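Spore germination protein GerM (Bacillus subtilis subsp. subtilis str. 168, PDB 6GZB) is of unknown biochemical function but affects both sporulation and germination, and carries two GerMN domains in tandem. Local coordinates at residues 90-93 with 94-98; 173-176 with 177-181; 207-211 with 212-216. All coordinates share one frame; numbering follows the deposited sequence.

Contact 1: 90-93 with 94-98; sequences GPVS and EILPN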
loop_
_atom_site.group_PDB
_atom_site.type_symbol
_atom_site.label_atom_id
_atom_site.label_comp_id
_atom_site.label_asym_id
_atom_site.label_seq_id
_atom_site.Cartn_x
_atom_site.Cartn_y
_atom_site.Cartn_z
ATOM N N GLY A 90 4.580 18.638 -12.787
ATOM C CA GLY A 90 3.671 19.508 -12.055
ATOM C C GLY A 90 4.238 19.881 -10.697
ATOM O O GLY A 90 5.433 19.752 -10.457
ATOM N N PRO A 91 3.368 20.337 -9.792
ATOM C CA PRO A 91 3.795 20.861 -8.500
ATOM C C PRO A 91 4.584 19.850 -7.667
ATOM O O PRO A 91 5.285 20.248 -6.744
ATOM C CB PRO A 91 2.483 21.241 -7.797
ATOM C CG PRO A 91 1.384 20.733 -8.664
ATOM C CD PRO A 91 1.935 20.535 -10.038
ATOM N N VAL A 92 4.480 18.563 -7.988
ATOM C CA VAL A 92 5.156 17.531 -7.201
ATOM C C VAL A 92 6.668 17.554 -7.425
ATOM O O VAL A 92 7.438 17.069 -6.590
ATOM C CB VAL A 92 4.610 16.115 -7.507
ATOM C CG1 VAL A 92 5.105 15.622 -8.856
ATOM C CG2 VAL A 92 5.011 15.135 -6.420
ATOM N N SER A 93 7.094 18.129 -8.542
ATOM C CA SER A 93 8.514 18.172 -8.872
ATOM C C SER A 93 9.316 18.822 -7.746
ATOM O O SER A 93 10.438 18.409 -7.455
ATOM C CB SER A 93 8.736 18.933 -10.179
ATOM O OG SER A 93 8.324 20.280 -10.048
ATOM N N GLU A 94 8.706 19.788 -7.072
ATOM C CA GLU A 94 9.374 20.528 -6.006
ATOM C C GLU A 94 9.538 19.701 -4.735
ATOM O O GLU A 94 10.410 19.994 -3.920
ATOM C CB GLU A 94 8.596 21.808 -5.673
ATOM C CG GLU A 94 8.444 22.772 -6.841
ATOM C CD GLU A 94 9.776 23.184 -7.442
ATOM O OE1 GLU A 94 10.539 23.911 -6.768
ATOM O OE2 GLU A 94 10.063 22.776 -8.590
ATOM N N ILE A 95 8.691 18.689 -4.553
ATOM C CA ILE A 95 8.712 17.903 -3.325
ATOM C C ILE A 95 8.972 16.427 -3.588
ATOM O O ILE A 95 8.784 15.591 -2.706
ATOM C CB ILE A 95 7.401 18.060 -2.533
ATOM C CG1 ILE A 95 6.197 17.775 -3.429
ATOM C CG2 ILE A 95 7.301 19.467 -1.963
ATOM C CD1 ILE A 95 4.875 17.749 -2.695
ATOM N N LEU A 96 9.442 16.119 -4.790
ATOM C CA LEU A 96 9.674 14.736 -5.205
ATOM C C LEU A 96 10.893 14.174 -4.490
ATOM O O LEU A 96 11.992 14.674 -4.657
ATOM C CB LEU A 96 9.894 14.684 -6.720
ATOM C CG LEU A 96 9.815 13.330 -7.428
ATOM C CD1 LEU A 96 8.444 12.709 -7.237
ATOM C CD2 LEU A 96 10.114 13.500 -8.908
ATOM N N PRO A 97 10.710 13.116 -3.694
ATOM C CA PRO A 97 11.869 12.499 -3.068
ATOM C C PRO A 97 12.797 11.826 -4.068
ATOM O O PRO A 97 12.351 11.301 -5.098
ATOM C CB PRO A 97 11.253 11.457 -2.126
ATOM C CG PRO A 97 9.887 11.974 -1.846
ATOM C CD PRO A 97 9.449 12.646 -3.107
ATOM N N ASN A 98 14.071 11.757 -3.708
ATOM C CA ASN A 98 15.051 11.018 -4.486
ATOM C C ASN A 98 14.658 9.541 -4.557
ATOM O O ASN A 98 14.278 8.937 -3.554
ATOM C CB ASN A 98 16.448 11.152 -3.859
ATOM C CG ASN A 98 17.003 12.569 -3.939
ATOM O OD1 ASN A 98 16.646 13.353 -4.817
ATOM N ND2 ASN A 98 17.903 12.893 -3.021
#

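Contact 2: 173-176 with 177-181; sequences TPIS and DDLSR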
loop_
_atom_site.group_PDB
_atom_site.type_symbol
_atom_site.label_atom_id
_atom_site.label_comp_id
_atom_site.label_asym_id
_atom_site.label_seq_id
_atom_site.Cartn_x
_atom_site.Cartn_y
_atom_site.Cartn_z
ATOM N N THR A 173 -5.103 -2.897 -20.914
ATOM C CA THR A 173 -5.323 -3.495 -19.603
ATOM C C THR A 173 -6.752 -3.242 -19.140
ATOM O O THR A 173 -7.181 -2.098 -19.055
ATOM C CB THR A 173 -4.360 -2.918 -18.545
ATOM O OG1 THR A 173 -3.012 -3.128 -18.973
ATOM C CG2 THR A 173 -4.583 -3.585 -17.184
ATOM N N PRO A 174 -7.493 -4.316 -18.843
ATOM C CA PRO A 174 -8.880 -4.169 -18.415
ATOM C C PRO A 174 -9.000 -3.452 -17.085
ATOM O O PRO A 174 -8.187 -3.661 -16.197
ATOM C CB PRO A 174 -9.365 -5.615 -18.281
ATOM C CG PRO A 174 -8.484 -6.395 -19.193
ATOM C CD PRO A 174 -7.148 -5.721 -19.118
ATOM N N ILE A 175 -10.020 -2.614 -16.963
ATOM C CA ILE A 175 -10.405 -2.023 -15.694
ATOM C C ILE A 175 -11.839 -2.436 -15.366
ATOM O O ILE A 175 -12.738 -2.239 -16.170
ATOM C CB ILE A 175 -10.393 -0.494 -15.772
ATOM C CG1 ILE A 175 -9.052 0.024 -16.289
ATOM C CG2 ILE A 175 -10.728 0.099 -14.415
ATOM C CD1 ILE A 175 -9.148 1.418 -16.873
ATOM N N SER A 176 -12.041 -3.001 -14.184
ATOM C CA SER A 176 -13.366 -3.435 -13.754
ATOM C C SER A 176 -14.225 -2.262 -13.265
ATOM O O SER A 176 -13.708 -1.180 -12.947
ATOM C CB SER A 176 -13.231 -4.494 -12.660
ATOM O OG SER A 176 -12.425 -4.029 -11.583
ATOM N N ASP A 177 -15.542 -2.449 -13.306
ATOM C CA ASP A 177 -16.479 -1.402 -12.893
ATOM C C ASP A 177 -16.228 -1.028 -11.439
ATOM O O ASP A 177 -16.312 0.136 -11.062
ATOM C CB ASP A 177 -17.924 -1.885 -13.060
ATOM C CG ASP A 177 -18.372 -1.903 -14.513
ATOM O OD1 ASP A 177 -17.501 -2.049 -15.393
ATOM O OD2 ASP A 177 -19.592 -1.806 -14.779
ATOM N N ASP A 178 -15.980 -2.049 -10.628
ATOM C CA ASP A 178 -15.598 -1.878 -9.248
ATOM C C ASP A 178 -14.071 -1.905 -9.147
ATOM O O ASP A 178 -13.455 -2.960 -9.296
ATOM C CB ASP A 178 -16.203 -3.004 -8.404
ATOM C CG ASP A 178 -15.934 -2.824 -6.913
ATOM O OD1 ASP A 178 -14.753 -2.670 -6.523
ATOM O OD2 ASP A 178 -16.909 -2.791 -6.138
ATOM N N LEU A 179 -13.468 -0.740 -8.929
ATOM C CA LEU A 179 -12.003 -0.612 -8.893
ATOM C C LEU A 179 -11.579 -0.101 -7.522
ATOM O O LEU A 179 -11.965 1.000 -7.123
ATOM C CB LEU A 179 -11.542 0.378 -9.955
ATOM C CG LEU A 179 -10.206 0.167 -10.667
ATOM C CD1 LEU A 179 -9.735 1.472 -11.281
ATOM C CD2 LEU A 179 -9.152 -0.405 -9.753
ATOM N N SER A 180 -10.783 -0.894 -6.807
ATOM C CA SER A 180 -10.408 -0.564 -5.434
ATOM C C SER A 180 -9.051 -1.153 -5.061
ATOM O O SER A 180 -8.380 -1.781 -5.893
ATOM C CB SER A 180 -11.476 -1.089 -4.468
ATOM O OG SER A 180 -11.320 -2.479 -4.261
ATOM N N ARG A 181 -8.657 -0.967 -3.803
ATOM C CA ARG A 181 -7.394 -1.507 -3.300
ATOM C C ARG A 181 -7.382 -3.020 -3.343
ATOM O O ARG A 181 -6.319 -3.632 -3.350
ATOM C CB ARG A 181 -7.108 -1.017 -1.880
ATOM C CG ARG A 181 -6.802 0.467 -1.815
ATOM C CD ARG A 181 -6.175 0.914 -0.493
ATOM N NE ARG A 181 -5.799 2.326 -0.567
ATOM C CZ ARG A 181 -4.995 2.955 0.283
ATOM N NH1 ARG A 181 -4.456 2.315 1.308
ATOM N NH2 ARG A 181 -4.726 4.236 0.097
#

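Contact 3: 207-211 with 212-216; sequences AENED and SEYYV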
loop_
_atom_site.group_PDB
_atom_site.type_symbol
_atom_site.label_atom_id
_atom_site.label_comp_id
_atom_site.label_asym_id
_atom_site.label_seq_id
_atom_site.Cartn_x
_atom_site.Cartn_y
_atom_site.Cartn_z
ATOM N N ALA A 207 11.902 -1.595 1.736
ATOM C CA ALA A 207 12.882 -1.138 0.758
ATOM C C ALA A 207 13.643 0.031 1.372
ATOM O O ALA A 207 13.268 0.540 2.428
ATOM C CB ALA A 207 12.200 -0.697 -0.518
ATOM N N GLU A 208 14.708 0.466 0.723
ATOM C CA GLU A 208 15.393 1.653 1.193
ATOM C C GLU A 208 16.196 2.305 0.102
ATOM O O GLU A 208 16.606 1.664 -0.863
ATOM C CB GLU A 208 16.281 1.342 2.398
ATOM C CG GLU A 208 17.411 0.374 2.125
ATOM C CD GLU A 208 18.551 0.554 3.107
ATOM O OE1 GLU A 208 18.275 0.898 4.278
ATOM O OE2 GLU A 208 19.720 0.391 2.698
ATOM N N ASN A 209 16.359 3.613 0.234
ATOM C CA ASN A 209 17.275 4.355 -0.609
ATOM C C ASN A 209 18.178 5.230 0.262
ATOM O O ASN A 209 18.234 5.064 1.481
ATOM C CB ASN A 209 16.490 5.198 -1.620
ATOM C CG ASN A 209 15.478 6.114 -0.959
ATOM O OD1 ASN A 209 15.566 6.420 0.237
ATOM N ND2 ASN A 209 14.508 6.571 -1.746
ATOM N N GLU A 210 18.923 6.119 -0.377
ATOM C CA GLU A 210 19.842 6.997 0.335
ATOM C C GLU A 210 19.186 7.606 1.573
ATOM O O GLU A 210 19.743 7.526 2.652
ATOM C CB GLU A 210 20.337 8.103 -0.596
ATOM C CG GLU A 210 19.276 8.620 -1.554
ATOM C CD GLU A 210 19.651 9.956 -2.158
ATOM O OE1 GLU A 210 19.146 10.993 -1.669
ATOM O OE2 GLU A 210 20.478 9.966 -3.096
ATOM N N ASP A 211 17.973 8.138 1.424
ATOM C CA ASP A 211 17.322 8.936 2.467
ATOM C C ASP A 211 16.627 8.115 3.556
ATOM O O ASP A 211 16.518 8.576 4.695
ATOM C CB ASP A 211 16.260 9.855 1.862
ATOM C CG ASP A 211 16.815 10.815 0.835
ATOM O OD1 ASP A 211 17.887 11.414 1.079
ATOM O OD2 ASP A 211 16.117 11.034 -0.179
ATOM N N SER A 212 15.992 7.009 3.179
ATOM C CA SER A 212 15.061 6.351 4.089
ATOM C C SER A 212 14.741 4.894 3.758
ATOM O O SER A 212 14.999 4.403 2.660
ATOM C CB SER A 212 13.753 7.149 4.186
ATOM O OG SER A 212 13.026 7.105 2.968
ATOM N N GLU A 213 14.242 4.200 4.774
ATOM C CA GLU A 213 13.461 2.989 4.605
ATOM C C GLU A 213 12.013 3.354 4.290
ATOM O O GLU A 213 11.495 4.360 4.763
ATOM C CB GLU A 213 13.472 2.170 5.894
ATOM C CG GLU A 213 14.804 1.550 6.273
ATOM C CD GLU A 213 14.715 0.777 7.581
ATOM O OE1 GLU A 213 14.016 1.250 8.497
ATOM O OE2 GLU A 213 15.282 -0.331 7.671
ATOM N N TYR A 214 11.357 2.519 3.497
ATOM C CA TYR A 214 9.951 2.695 3.235
ATOM C C TYR A 214 9.289 1.356 2.952
ATOM O O TYR A 214 9.953 0.350 2.775
ATOM C CB TYR A 214 9.732 3.678 2.081
ATOM C CG TYR A 214 10.438 3.319 0.788
ATOM C CD1 TYR A 214 9.799 2.571 -0.181
ATOM C CD2 TYR A 214 11.694 3.830 0.490
ATOM C CE1 TYR A 214 10.429 2.245 -1.366
ATOM C CE2 TYR A 214 12.315 3.554 -0.716
ATOM C CZ TYR A 214 11.681 2.759 -1.638
ATOM O OH TYR A 214 12.268 2.494 -2.849
ATOM N N TYR A 215 7.973 1.328 3.063
ATOM C CA TYR A 215 7.248 0.080 3.050
ATOM C C TYR A 215 6.489 -0.063 1.748
ATOM O O TYR A 215 5.763 0.839 1.347
ATOM C CB TYR A 215 6.315 0.009 4.257
ATOM C CG TYR A 215 7.096 -0.015 5.557
ATOM C CD1 TYR A 215 7.616 -1.207 6.047
ATOM C CD2 TYR A 215 7.466 1.165 6.184
ATOM C CE1 TYR A 215 8.394 -1.232 7.183
ATOM C CE2 TYR A 215 8.256 1.151 7.320
ATOM C CZ TYR A 215 8.732 -0.051 7.799
ATOM O OH TYR A 215 9.490 -0.081 8.939
ATOM N N VAL A 216 6.731 -1.178 1.066
ATOM C CA VAL A 216 6.210 -1.417 -0.265
ATOM C C VAL A 216 5.189 -2.553 -0.238
ATOM O O VAL A 216 5.488 -3.665 0.219
ATOM C CB VAL A 216 7.340 -1.830 -1.219
ATOM C CG1 VAL A 216 6.786 -2.105 -2.611
ATOM C CG2 VAL A 216 8.414 -0.755 -1.255
HETATM O O HOH W 1 13.677 4.771 -4.131
#

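Contact 1: 90-93 with 94-98
Val-92 overlaps Ile-95 and Leu-96 through one methyl. Its CG2 meets Ile-95 CG1 at 4.2 Å and Leu-96 CD1 at 4.3 Å. The Val-92 and Ile-95 side chains cross at about a right angle, and of their side-chain atoms CG2 and CG1 come closest. Ile-95 turns CG1 back toward the preceding turn, between its own N and carbonyl carbon (chi1 52°). This brings CG1 to 3.5 Å from Val-92 O, the carbonyl oxygen that accepts the Ile-95 N-H.

The backbone here is a compact turn whose N-H groups reach back three residues. Ile-95 N binds Val-92 O at 2.9 Å, from well above the carbonyl plane. Glu-94 N makes a weak, long bond of 3.5 Å to Pro-91 O. Ser-93 closes the first turn twice. Its N and its OG each lie 3.0 Å from Gly-90 O, and both donate to it. The hydroxyl comes in almost end-on to that carbonyl (163°). Gly-90 O is thus gripped by two donors of one residue, which ties down the start of the turn. Glu-94 folds at CG over the Ser-93 side, but it is exposed and poorly ordered.

Val-92 and Leu-96 also touch strand 51-60 at Leu-56 and Leu-58. Ile-95 rests on Leu-70 and Leu-72 of strand 65-73. The chemistry is therefore divided. Polar bonds from serine and backbone hold the turn's shape, while the aliphatic side chains pack it against the two strands.

Contact 2: 173-176 with 177-181
Ile-175 and Leu-179 cross obliquely, one branch of each doing the touching. Ile-175 CG2 lies 3.6 Å from Leu-179 CD1 and 3.8 Å from Leu-179 CG. CG2 stands opposite the Ile-175 backbone N, next to the carbonyl carbon, from where it meets the leucine. This pair is purely apolar, and both residues are buried.

Ser-176 makes the polar half of the contact. With chi1 at 54°, its OG sits between its own N and carbonyl carbon and reaches across the bend. It donates a short hydrogen bond of 2.7 Å to Asp-178 O. The hydroxyl approaches from above the carbonyl plane, 51° out of it, and misses the lone-pair direction. The bond spans the same bend across which Leu-179 meets Ile-175. Leu-179 CB also lies 4.0 Å from Ser-176 O.

Lys-157 NZ hydrogen-bonds the backbone O of Asp-177. Backbone bonds join Ile-175 to Lys-166 and Leu-179 to Val-156.

Leu-179 rests on Val-140 and Thr-144 of helix 136-147, and both apolar side chains reach Leu-158 of strand 155-160. Ser-176, Asp-177 and Asp-178 are exposed, while Arg-181 bonds Trp-145 O near the end of helix 136-147. This is an irregular connecting segment, with no regular helix or strand in 173-180. It lies on the first domain's helix and sheet by Ile-175 and Leu-179.

Contact 3: 207-211 with 212-216
Ala-207 CB sits over one face of the Tyr-214 ring, offset toward the ring's rim and nearest CE1, a CH-pi contact 3.9 Å from the ring centre. The hairpin strands pair at Ala-207 and Tyr-214, an antiparallel hydrogen-bonded pair. Ala-207 N binds Tyr-214 O at 2.9 Å, and Tyr-214 N binds Ala-207 O at 3.0 Å.

Asn-209 bonds Ser-212 twice across the turn. Its N donates to Ser-212 O at 2.9 Å. Its side-chain OD1 accepts Ser-212 N at 3.0 Å, nearly in line with the C=O (175°), and takes a weak bond from Asp-211 N. With chi1 at 55°, OD1 lies within reach of both N-H groups. The amide's other end, ND2, donates to a water at 3.1 Å. That water donates to Tyr-214 OH at 3.0 Å. The tyrosine hydroxyl also hydrogen-bonds Asp-60 OD2.

Glu-208 and Glu-213 share the other face of the hairpin as a non-hydrogen-bonded pair.

The turn ends the two-stranded sheet of 198-208 and 213-223. Tyr-214 and Val-216 rest on strand 65-73 at Val-66, whereas Tyr-215 packs against helix 289-299.

How the contacts relate
Contacts 1, 2 and 3 follow one another along the chain. Contact 1 lies in the loop between helix 78-84 and strand 100-101, in the first GerMN domain. Contact 2 lies in the long connection from strand 163-164 to strand 198-208. Contact 3 is the tip of the hairpin of the second GerMN domain. The centres of contacts 1 and 3 are about 17 Å apart, yet they touch: Asn-98 ND2 lies 2.6 Å from Glu-210 OE1, a probable hydrogen bond, though Glu-210 is poorly ordered. Contact 2 stands apart, its centre about 28 Å from that of contact 1 and 29 Å from that of contact 3. The hairpin tip thus joins the two GerMN domains directly, besides the covalent connection.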